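PDB 1JEO: 3-hexulose-6-phosphate isomerase from Methanocaldococcus jannaschii, which catalyses the interconversion of D-arabino-hex-3-ulose 6-phosphate and beta-D-fructose 6-phosphate, a step of the ribulose monophosphate pathway. Local coordinates for residues A[15-20]-A[130-135]; A[42-47]-A[75-80]; A[52-57]-A[149-154]; A[59-64]-A[170-175]. All coordinates share one frame; numbering follows the deposited sequence.

Interaction 1: residues A[15-20]-A[130-135]; sequences LILKKF and IPLEVK
Phe20 and Leu132 anchor a contact in which the apolar and polar halves can be read separately. In the apolar half, the CE1-CZ corner of the Phe20 ring meets CD2 of Leu132, with CE1 at 3.9 Å, the two side chains crossing at about a right angle. The CZ-CE2 side of the ring meets Ile130, whose CG2 lies 3.8 Å from Phe20 CZ. Leu17 adds a second leucine to the Leu132 methyl: its CD2 is 3.9 Å from Leu132 CD2. The CB of Phe20 points toward 130-135. Farther along, CD1 of Ile16 rests 3.5 Å from Glu133 O, a methyl against a carbonyl.

The polar half runs through one water rather than any direct bond. It accepts from Lys19 NZ at 2.9 Å and from Glu133 N, and donates to Pro131 O at 2.8 Å and to Glu133 OE1, a full set of four partners. The ammonium and the carboxylate do not touch; their opposite charges probably still attract through this bridge. Lys19 also makes a cation-pi contact with Trp26.

The segment 15-20 thus packs a short helical turn of the N-terminal region onto the loop leaving the outermost strand, 128-130, of the parallel SIS sheet; at the far end of that loop portion, the Val134 side chain lies about 9 Å from that of Glu147, the inferred proton acceptor.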
# COMPACT_ATOMS: atom_id res chain seq x y z
N LEU A 15 -16.88 1.09 -4.24
CA LEU A 15 -17.30 2.28 -4.98
C LEU A 15 -16.64 3.57 -4.50
O LEU A 15 -16.54 4.54 -5.25
CB LEU A 15 -18.83 2.42 -4.99
CG LEU A 15 -19.65 1.35 -5.72
CD1 LEU A 15 -21.13 1.67 -5.56
CD2 LEU A 15 -19.28 1.27 -7.20
N ILE A 16 -16.13 3.55 -3.26
CA ILE A 16 -15.43 4.68 -2.63
C ILE A 16 -14.10 4.94 -3.37
O ILE A 16 -13.61 6.07 -3.40
CB ILE A 16 -15.22 4.39 -1.09
CG1 ILE A 16 -16.57 4.50 -0.36
CG2 ILE A 16 -14.16 5.30 -0.45
CD1 ILE A 16 -16.55 4.08 1.11
N LEU A 17 -13.58 3.91 -4.04
CA LEU A 17 -12.33 4.01 -4.80
C LEU A 17 -12.45 4.81 -6.10
O LEU A 17 -11.43 5.16 -6.72
CB LEU A 17 -11.76 2.61 -5.08
CG LEU A 17 -11.38 1.78 -3.85
CD1 LEU A 17 -10.97 0.38 -4.26
CD2 LEU A 17 -10.25 2.45 -3.07
N LYS A 18 -13.69 5.16 -6.47
CA LYS A 18 -13.98 5.96 -7.67
C LYS A 18 -13.41 7.38 -7.56
O LYS A 18 -13.05 7.97 -8.57
CB LYS A 18 -15.50 6.00 -7.92
CG LYS A 18 -15.92 6.49 -9.31
CD LYS A 18 -17.43 6.48 -9.49
CE LYS A 18 -17.81 7.03 -10.87
NZ LYS A 18 -19.28 7.02 -11.11
N LYS A 19 -13.27 7.86 -6.32
CA LYS A 19 -12.73 9.20 -6.02
C LYS A 19 -11.33 9.41 -6.59
O LYS A 19 -10.98 10.53 -6.98
CB LYS A 19 -12.64 9.42 -4.50
CG LYS A 19 -13.95 9.40 -3.73
CD LYS A 19 -13.73 9.70 -2.23
CE LYS A 19 -12.78 8.70 -1.56
NZ LYS A 19 -12.69 8.88 -0.08
N PHE A 20 -10.54 8.34 -6.64
CA PHE A 20 -9.17 8.37 -7.16
C PHE A 20 -9.05 8.62 -8.66
O PHE A 20 -7.95 8.86 -9.18
CB PHE A 20 -8.41 7.10 -6.76
CG PHE A 20 -8.16 6.98 -5.28
CD1 PHE A 20 -8.99 6.18 -4.48
CD2 PHE A 20 -7.11 7.69 -4.67
CE1 PHE A 20 -8.78 6.07 -3.08
CE2 PHE A 20 -6.87 7.61 -3.28
CZ PHE A 20 -7.72 6.79 -2.47
N ILE A 130 -2.92 8.37 2.81
CA ILE A 130 -4.01 7.95 1.93
C ILE A 130 -5.08 7.23 2.78
O ILE A 130 -4.97 6.03 3.05
CB ILE A 130 -3.52 7.03 0.75
CG1 ILE A 130 -2.43 7.74 -0.07
CG2 ILE A 130 -4.71 6.66 -0.17
CD1 ILE A 130 -1.83 6.92 -1.21
N PRO A 131 -6.11 7.98 3.26
CA PRO A 131 -7.17 7.37 4.08
C PRO A 131 -8.20 6.61 3.23
O PRO A 131 -8.60 7.09 2.16
CB PRO A 131 -7.84 8.58 4.75
CG PRO A 131 -6.85 9.71 4.58
CD PRO A 131 -6.30 9.44 3.22
N LEU A 132 -8.55 5.40 3.66
CA LEU A 132 -9.55 4.59 2.98
C LEU A 132 -10.65 4.39 4.02
O LEU A 132 -10.67 3.39 4.75
CB LEU A 132 -8.97 3.25 2.48
CG LEU A 132 -7.87 3.27 1.40
CD1 LEU A 132 -7.36 1.88 1.17
CD2 LEU A 132 -8.37 3.87 0.10
N GLU A 133 -11.49 5.42 4.13
CA GLU A 133 -12.60 5.46 5.09
C GLU A 133 -13.78 4.61 4.63
O GLU A 133 -14.66 5.06 3.88
CB GLU A 133 -13.01 6.91 5.34
CG GLU A 133 -11.89 7.76 5.93
CD GLU A 133 -12.11 9.25 5.78
OE1 GLU A 133 -11.98 9.76 4.65
OE2 GLU A 133 -12.42 9.90 6.80
N VAL A 134 -13.74 3.35 5.06
CA VAL A 134 -14.75 2.35 4.72
C VAL A 134 -15.77 2.11 5.82
O VAL A 134 -15.54 2.44 6.99
CB VAL A 134 -14.08 1.01 4.35
CG1 VAL A 134 -13.35 1.16 3.03
CG2 VAL A 134 -13.12 0.57 5.45
N LYS A 135 -16.89 1.49 5.44
CA LYS A 135 -17.97 1.17 6.35
C LYS A 135 -17.72 -0.18 7.03
O LYS A 135 -17.38 -1.17 6.36
CB LYS A 135 -19.31 1.15 5.59
CG LYS A 135 -20.54 1.51 6.41
CD LYS A 135 -20.61 3.01 6.69
CE LYS A 135 -21.84 3.37 7.51
NZ LYS A 135 -21.92 4.83 7.78
O HOH W 1 -11.36 7.67 2.18

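Interaction 2: residues A[42-47]-A[75-80]; sequences KIFIFG and TTTPSY
Phe44 and Tyr80 form an offset edge-to-face pair, the tyrosine edge turned to the phenylalanine face. Tyr80 CD1 sits over that face, 3.5 Å from Phe44 CD1, and the planes stand at 69° with centroids 5.4 Å apart. The hydroxyl at the far end of the Tyr80 ring bonds to Asn109.

The rim of Phe44 is occupied differently. Near its plane come Pro78 O, 3.2 Å from Phe44 CE2, and the Thr77 methyl, CG2, 3.7 Å from the same carbon. Here the loop following edge strand 69-71 passes strand 43-46 on its way to strand 85-89, with no helix between, in the parallel sheet of the SIS domain. An alanine in place of Phe44 would probably leave a gap at the edge of Tyr80, which would lose this aromatic partner, and take from the Thr77 methyl its contact with the ring.

Polar contact is confined to Lys42. Its chain bends at chi3 and chi4, and CE packs 3.9 Å from Pro78 CG. From there NZ makes a weak hydrogen bond to Ser79 O at 3.4 Å, while its charge is met by salt bridges to Asp84 and Glu81.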
# COMPACT_ATOMS: atom_id res chain seq x y z
N LYS A 42 14.82 1.80 -3.94
CA LYS A 42 14.26 0.56 -3.39
C LYS A 42 12.94 0.92 -2.68
O LYS A 42 12.80 2.01 -2.14
CB LYS A 42 15.22 -0.13 -2.40
CG LYS A 42 16.65 -0.36 -2.90
CD LYS A 42 17.48 -1.31 -2.03
CE LYS A 42 17.71 -0.82 -0.60
NZ LYS A 42 18.51 0.43 -0.46
N ILE A 43 11.97 0.01 -2.74
CA ILE A 43 10.65 0.22 -2.12
C ILE A 43 10.43 -0.79 -1.00
O ILE A 43 10.57 -1.99 -1.19
CB ILE A 43 9.50 0.12 -3.18
CG1 ILE A 43 9.76 1.10 -4.33
CG2 ILE A 43 8.15 0.46 -2.53
CD1 ILE A 43 9.18 0.69 -5.63
N PHE A 44 10.08 -0.27 0.18
CA PHE A 44 9.85 -1.09 1.37
C PHE A 44 8.39 -1.04 1.82
O PHE A 44 7.81 0.03 1.93
CB PHE A 44 10.74 -0.63 2.53
CG PHE A 44 12.20 -0.89 2.32
CD1 PHE A 44 12.97 -0.07 1.47
CD2 PHE A 44 12.84 -1.95 2.99
CE1 PHE A 44 14.35 -0.29 1.29
CE2 PHE A 44 14.23 -2.19 2.82
CZ PHE A 44 14.98 -1.36 1.97
N ILE A 45 7.81 -2.22 2.05
CA ILE A 45 6.42 -2.32 2.49
C ILE A 45 6.38 -2.99 3.87
O ILE A 45 7.15 -3.92 4.13
CB ILE A 45 5.54 -3.18 1.52
CG1 ILE A 45 5.85 -2.91 0.04
CG2 ILE A 45 4.04 -2.99 1.84
CD1 ILE A 45 5.49 -1.55 -0.49
N PHE A 46 5.49 -2.51 4.74
CA PHE A 46 5.31 -3.09 6.07
C PHE A 46 3.87 -2.95 6.57
O PHE A 46 3.17 -1.97 6.27
CB PHE A 46 6.28 -2.50 7.11
CG PHE A 46 6.27 -3.22 8.45
CD1 PHE A 46 6.63 -4.59 8.55
CD2 PHE A 46 5.85 -2.56 9.62
CE1 PHE A 46 6.58 -5.29 9.79
CE2 PHE A 46 5.79 -3.24 10.87
CZ PHE A 46 6.16 -4.61 10.95
N GLY A 47 3.50 -3.92 7.39
CA GLY A 47 2.19 -3.99 8.01
C GLY A 47 2.21 -5.18 8.94
O GLY A 47 3.03 -6.10 8.76
N THR A 75 13.71 -12.38 5.26
CA THR A 75 15.10 -12.82 5.09
C THR A 75 16.12 -11.93 4.39
O THR A 75 17.12 -11.54 5.00
CB THR A 75 15.14 -14.24 4.46
OG1 THR A 75 14.21 -15.09 5.14
CG2 THR A 75 16.53 -14.86 4.58
N THR A 76 15.87 -11.62 3.13
CA THR A 76 16.81 -10.83 2.35
C THR A 76 16.51 -9.34 2.20
O THR A 76 17.02 -8.70 1.28
CB THR A 76 17.06 -11.50 0.99
OG1 THR A 76 15.82 -11.69 0.30
CG2 THR A 76 17.75 -12.86 1.20
N THR A 77 15.74 -8.79 3.13
CA THR A 77 15.40 -7.36 3.12
C THR A 77 16.60 -6.56 3.67
O THR A 77 17.03 -6.78 4.82
CB THR A 77 14.09 -7.10 3.90
OG1 THR A 77 13.01 -7.76 3.23
CG2 THR A 77 13.77 -5.62 3.99
N PRO A 78 17.17 -5.66 2.85
CA PRO A 78 18.32 -4.83 3.23
C PRO A 78 18.00 -3.55 3.99
O PRO A 78 16.85 -3.29 4.36
CB PRO A 78 18.94 -4.50 1.88
CG PRO A 78 17.78 -4.32 1.02
CD PRO A 78 16.86 -5.45 1.42
N SER A 79 19.04 -2.74 4.16
CA SER A 79 18.96 -1.45 4.84
C SER A 79 18.19 -0.42 4.04
O SER A 79 18.23 -0.41 2.81
CB SER A 79 20.37 -0.92 5.10
OG SER A 79 21.13 -0.89 3.91
N TYR A 80 17.48 0.43 4.77
CA TYR A 80 16.70 1.53 4.20
C TYR A 80 17.68 2.69 4.02
O TYR A 80 18.35 3.10 4.98
CB TYR A 80 15.58 1.90 5.18
CG TYR A 80 14.58 2.92 4.68
CD1 TYR A 80 13.55 2.54 3.79
CD2 TYR A 80 14.64 4.26 5.09
CE1 TYR A 80 12.61 3.48 3.32
CE2 TYR A 80 13.71 5.21 4.62
CZ TYR A 80 12.70 4.82 3.74
OH TYR A 80 11.79 5.74 3.31

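Interaction 3: residues A[52-57]-A[149-154]; sequences GYIGRC and TALIFL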
# COMPACT_ATOMS: atom_id res chain seq x y z
N GLY A 52 -0.56 -6.75 6.90
CA GLY A 52 0.75 -7.16 6.41
C GLY A 52 0.71 -8.16 5.27
O GLY A 52 1.56 -8.12 4.38
N TYR A 53 -0.29 -9.05 5.30
CA TYR A 53 -0.47 -10.06 4.26
C TYR A 53 -0.91 -9.39 2.96
O TYR A 53 -0.47 -9.77 1.88
CB TYR A 53 -1.48 -11.13 4.70
CG TYR A 53 -1.05 -11.91 5.93
CD1 TYR A 53 -1.99 -12.23 6.94
CD2 TYR A 53 0.29 -12.30 6.12
CE1 TYR A 53 -1.59 -12.92 8.12
CE2 TYR A 53 0.70 -12.98 7.29
CZ TYR A 53 -0.24 -13.28 8.28
OH TYR A 53 0.17 -13.93 9.42
N ILE A 54 -1.74 -8.35 3.10
CA ILE A 54 -2.22 -7.55 1.98
C ILE A 54 -1.01 -6.76 1.45
O ILE A 54 -0.84 -6.62 0.24
CB ILE A 54 -3.42 -6.61 2.44
CG1 ILE A 54 -4.77 -7.30 2.20
CG2 ILE A 54 -3.44 -5.27 1.68
CD1 ILE A 54 -5.02 -8.57 2.97
N GLY A 55 -0.15 -6.33 2.38
CA GLY A 55 1.07 -5.60 2.04
C GLY A 55 2.03 -6.44 1.22
O GLY A 55 2.63 -5.94 0.26
N ARG A 56 2.12 -7.72 1.57
CA ARG A 56 2.96 -8.69 0.86
C ARG A 56 2.46 -8.92 -0.57
O ARG A 56 3.25 -9.09 -1.49
CB ARG A 56 3.03 -10.01 1.63
CG ARG A 56 3.94 -10.01 2.85
CD ARG A 56 3.87 -11.34 3.60
NE ARG A 56 4.72 -11.41 4.79
CZ ARG A 56 4.35 -11.00 6.00
NH1 ARG A 56 3.15 -10.47 6.22
NH2 ARG A 56 5.19 -11.15 7.02
N CYS A 57 1.13 -8.89 -0.76
CA CYS A 57 0.52 -9.06 -2.08
C CYS A 57 0.95 -7.95 -3.04
O CYS A 57 1.20 -8.20 -4.22
CB CYS A 57 -1.01 -9.08 -1.98
SG CYS A 57 -1.71 -10.50 -1.14
N THR A 149 -10.58 -3.55 0.88
CA THR A 149 -10.54 -2.35 0.05
C THR A 149 -9.10 -1.94 -0.29
O THR A 149 -8.84 -1.51 -1.41
CB THR A 149 -11.29 -1.18 0.73
OG1 THR A 149 -12.60 -1.64 1.11
CG2 THR A 149 -11.45 0.01 -0.21
N ALA A 150 -8.19 -2.13 0.67
CA ALA A 150 -6.77 -1.81 0.50
C ALA A 150 -6.13 -2.72 -0.54
O ALA A 150 -5.36 -2.24 -1.36
CB ALA A 150 -6.01 -1.88 1.83
N LEU A 151 -6.50 -4.00 -0.54
CA LEU A 151 -5.98 -4.97 -1.52
C LEU A 151 -6.42 -4.55 -2.92
O LEU A 151 -5.59 -4.49 -3.84
CB LEU A 151 -6.46 -6.40 -1.24
CG LEU A 151 -6.04 -7.52 -2.22
CD1 LEU A 151 -4.52 -7.69 -2.23
CD2 LEU A 151 -6.72 -8.83 -1.87
N ILE A 152 -7.70 -4.21 -3.05
CA ILE A 152 -8.27 -3.78 -4.33
C ILE A 152 -7.63 -2.47 -4.80
O ILE A 152 -7.22 -2.38 -5.95
CB ILE A 152 -9.83 -3.74 -4.27
CG1 ILE A 152 -10.34 -5.18 -4.12
CG2 ILE A 152 -10.42 -3.11 -5.54
CD1 ILE A 152 -11.79 -5.34 -3.74
N PHE A 153 -7.42 -1.52 -3.87
CA PHE A 153 -6.78 -0.23 -4.17
C PHE A 153 -5.35 -0.45 -4.68
O PHE A 153 -4.95 0.12 -5.69
CB PHE A 153 -6.75 0.68 -2.92
CG PHE A 153 -5.94 1.95 -3.08
CD1 PHE A 153 -6.36 2.97 -3.96
CD2 PHE A 153 -4.72 2.11 -2.38
CE1 PHE A 153 -5.58 4.14 -4.15
CE2 PHE A 153 -3.93 3.27 -2.56
CZ PHE A 153 -4.35 4.29 -3.45
N LEU A 154 -4.60 -1.30 -3.97
CA LEU A 154 -3.22 -1.60 -4.32
C LEU A 154 -3.07 -2.32 -5.66
O LEU A 154 -2.08 -2.13 -6.35
CB LEU A 154 -2.51 -2.34 -3.18
CG LEU A 154 -2.28 -1.45 -1.95
CD1 LEU A 154 -1.81 -2.31 -0.80
CD2 LEU A 154 -1.30 -0.32 -2.24
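Between Ile54 and Leu151 there is no ring; the flat groups of these two helical segments are engaged elsewhere. The Phe153 ring meets that of Phe20 with planes at about 40° and is also touched by Leu17, on the side of its helix facing the N-terminal region. The Arg56 guanidinium has Tyr53 N near its plane at the edge, and its NE forms a salt bridge to Glu74.

What joins the helices is aliphatic, and Ile54 is at its centre. Its CG1 meets Leu151 CB at 3.9 Å, the two side chains crossing at about a right angle. The other branch, CG2, lies over the backbone of the partner, 4.0 Å from Leu151 N, and also approaches Ala150 CB at 4.3 Å and Leu154 CD1 at 4.2 Å. A single branched residue thereby touches three residues, Ala150, Leu151 and Leu154, across one turn of the partner helix. Leu151 returns the contact: CG is anti to the backbone N (chi1 178°), and chi2 of 63° then brings CD1 to 3.8 Å from Cys57 CB, one turn on from Ile54.

The segment axes are nearly parallel, with a closest approach of 9.7 Å, so two helices flanking the same parallel sheet run side by side, as in the layered alpha/beta fold of SIS domains. The pairing lies next to the probable active site: Ile54 adjoins Glu147, the inferred proton acceptor, and follows shortly after Ser51, an inferred substrate-binding residue.

Interaction 4: residues A[59-64]-A[170-175]; sequences AMRLMH and SEIIKR
The end of helix 49-64, at Met63 and His64, packs against the chain's last helix, 169-175, through Ile172 and Arg175: a helix-helix crossing in which one helix terminus meets the flank and end of another. The segment axes approach to 9.3 Å at 103°. Ile172 supplies the apolar centre, its CG2 lying 3.9 Å from His64 CG and the two side chains crossing at about a right angle. The imidazole is bounded on one face by Met60 O, offset toward the rim, with Arg61 CD in plane at its edge.

Arg175 lies against the end of helix 49-64. Its CG is anti to the carbonyl carbon (chi1 -68°), and from there the chain runs extended to NE. CB packs 3.6 Å from Met63 CE, and CD lies 3.6 Å from Met63 O. Arg175 NH1 gives a weak hydrogen bond to His64 O at 3.4 Å. NH1 also forms a salt bridge with Glu171 OE2 at 3.1 Å, meeting the carboxylate from above its plane. An alanine here would probably leave the Glu171 carboxylate without its mate and His64 O without this weak donor, while CB would still meet Met63.

On its sheet side, helix 49-64 sets Leu62 on Ile43 of strand 43-46; Leu62 also touches Ile158 and Ile161 of helix 144-164, and His64 meets the ring of His176 just beyond the last helix.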
# COMPACT_ATOMS: atom_id res chain seq x y z
N ALA A 59 3.77 -5.99 -2.46
CA ALA A 59 5.24 -6.08 -2.53
C ALA A 59 5.68 -7.06 -3.62
O ALA A 59 6.59 -6.76 -4.40
CB ALA A 59 5.81 -6.49 -1.18
N MET A 60 4.97 -8.19 -3.70
CA MET A 60 5.24 -9.23 -4.70
C MET A 60 4.94 -8.71 -6.11
O MET A 60 5.75 -8.89 -7.02
CB MET A 60 4.39 -10.47 -4.41
CG MET A 60 4.64 -11.63 -5.36
SD MET A 60 3.58 -13.03 -5.07
CE MET A 60 4.49 -13.81 -3.75
N ARG A 61 3.82 -8.01 -6.24
CA ARG A 61 3.40 -7.46 -7.53
C ARG A 61 4.33 -6.35 -8.06
O ARG A 61 4.58 -6.29 -9.27
CB ARG A 61 1.92 -7.05 -7.48
CG ARG A 61 1.21 -7.07 -8.83
CD ARG A 61 1.17 -8.42 -9.54
NE ARG A 61 -0.11 -9.11 -9.38
CZ ARG A 61 -0.25 -10.43 -9.37
NH1 ARG A 61 0.81 -11.22 -9.50
NH2 ARG A 61 -1.45 -10.97 -9.21
N LEU A 62 4.90 -5.54 -7.16
CA LEU A 62 5.84 -4.48 -7.54
C LEU A 62 7.13 -5.09 -8.06
O LEU A 62 7.75 -4.57 -9.00
CB LEU A 62 6.16 -3.57 -6.35
CG LEU A 62 5.19 -2.45 -5.99
CD1 LEU A 62 5.74 -1.72 -4.78
CD2 LEU A 62 5.01 -1.47 -7.17
N MET A 63 7.49 -6.24 -7.48
CA MET A 63 8.67 -7.00 -7.86
C MET A 63 8.43 -7.58 -9.27
O MET A 63 9.33 -7.53 -10.11
CB MET A 63 8.91 -8.11 -6.83
CG MET A 63 10.10 -9.03 -7.07
SD MET A 63 9.76 -10.42 -8.18
CE MET A 63 10.99 -10.09 -9.31
N HIS A 64 7.21 -8.06 -9.52
CA HIS A 64 6.82 -8.63 -10.82
C HIS A 64 6.97 -7.63 -11.97
O HIS A 64 7.26 -8.02 -13.10
CB HIS A 64 5.36 -9.12 -10.78
CG HIS A 64 5.15 -10.35 -9.96
ND1 HIS A 64 6.16 -11.24 -9.66
CD2 HIS A 64 4.02 -10.86 -9.41
CE1 HIS A 64 5.66 -12.24 -8.95
NE2 HIS A 64 4.37 -12.04 -8.79
N SER A 170 3.45 -10.24 -19.83
CA SER A 170 4.72 -10.92 -20.11
C SER A 170 5.85 -10.52 -19.16
O SER A 170 6.76 -11.31 -18.91
CB SER A 170 5.14 -10.70 -21.56
OG SER A 170 5.41 -9.34 -21.82
N GLU A 171 5.77 -9.30 -18.64
CA GLU A 171 6.76 -8.77 -17.69
C GLU A 171 6.65 -9.50 -16.36
O GLU A 171 7.66 -9.80 -15.72
CB GLU A 171 6.55 -7.27 -17.47
CG GLU A 171 6.91 -6.37 -18.65
CD GLU A 171 8.39 -6.38 -19.00
OE1 GLU A 171 8.72 -6.68 -20.17
OE2 GLU A 171 9.22 -6.10 -18.11
N ILE A 172 5.41 -9.84 -16.00
CA ILE A 172 5.10 -10.55 -14.76
C ILE A 172 5.56 -12.01 -14.82
O ILE A 172 6.22 -12.46 -13.89
CB ILE A 172 3.58 -10.44 -14.42
CG1 ILE A 172 3.24 -8.97 -14.15
CG2 ILE A 172 3.21 -11.32 -13.22
CD1 ILE A 172 1.77 -8.67 -14.02
N ILE A 173 5.27 -12.70 -15.93
CA ILE A 173 5.64 -14.12 -16.12
C ILE A 173 7.17 -14.30 -16.08
O ILE A 173 7.67 -15.28 -15.53
CB ILE A 173 5.14 -14.72 -17.49
CG1 ILE A 173 3.70 -14.29 -17.82
CG2 ILE A 173 5.27 -16.25 -17.48
CD1 ILE A 173 2.61 -14.92 -17.00
N LYS A 174 7.89 -13.32 -16.64
CA LYS A 174 9.35 -13.31 -16.70
C LYS A 174 10.01 -13.28 -15.31
O LYS A 174 11.02 -13.95 -15.09
CB LYS A 174 9.82 -12.10 -17.55
CG LYS A 174 11.34 -11.91 -17.74
CD LYS A 174 11.99 -13.03 -18.55
CE LYS A 174 13.47 -12.79 -18.75
NZ LYS A 174 14.08 -13.86 -19.59
N ARG A 175 9.39 -12.56 -14.38
CA ARG A 175 9.93 -12.41 -13.02
C ARG A 175 9.21 -13.19 -11.92
O ARG A 175 9.66 -13.19 -10.77
CB ARG A 175 9.96 -10.92 -12.67
CG ARG A 175 10.96 -10.12 -13.46
CD ARG A 175 10.87 -8.66 -13.11
NE ARG A 175 11.58 -7.83 -14.08
CZ ARG A 175 11.00 -7.22 -15.12
NH1 ARG A 175 9.69 -7.34 -15.33
NH2 ARG A 175 11.73 -6.47 -15.94

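Helix 49-64 is the common thread: interactions 3 and 4 use successive parts of it, with centres about 16 Å apart, and strand 43-46 of interaction 2 leads into it. Ile45 of that strand touches both, through CG2 to Gly55 O at 3.6 Å and CG1 to Ala59 CB at 3.8 Å. Interactions 1 and 3 meet on helix 144-164, where Val134 CG1 lies 3.5 Å from Thr149 OG1. Interactions 1 and 2, by contrast, lie on opposite sides of the chain's centre, about 27 Å apart between centres. Interaction 3 comes closest to the inferred active site, Ile54 and Glu147 being about 4 Å apart by their side chains, whereas interactions 2 and 4 lie away from it.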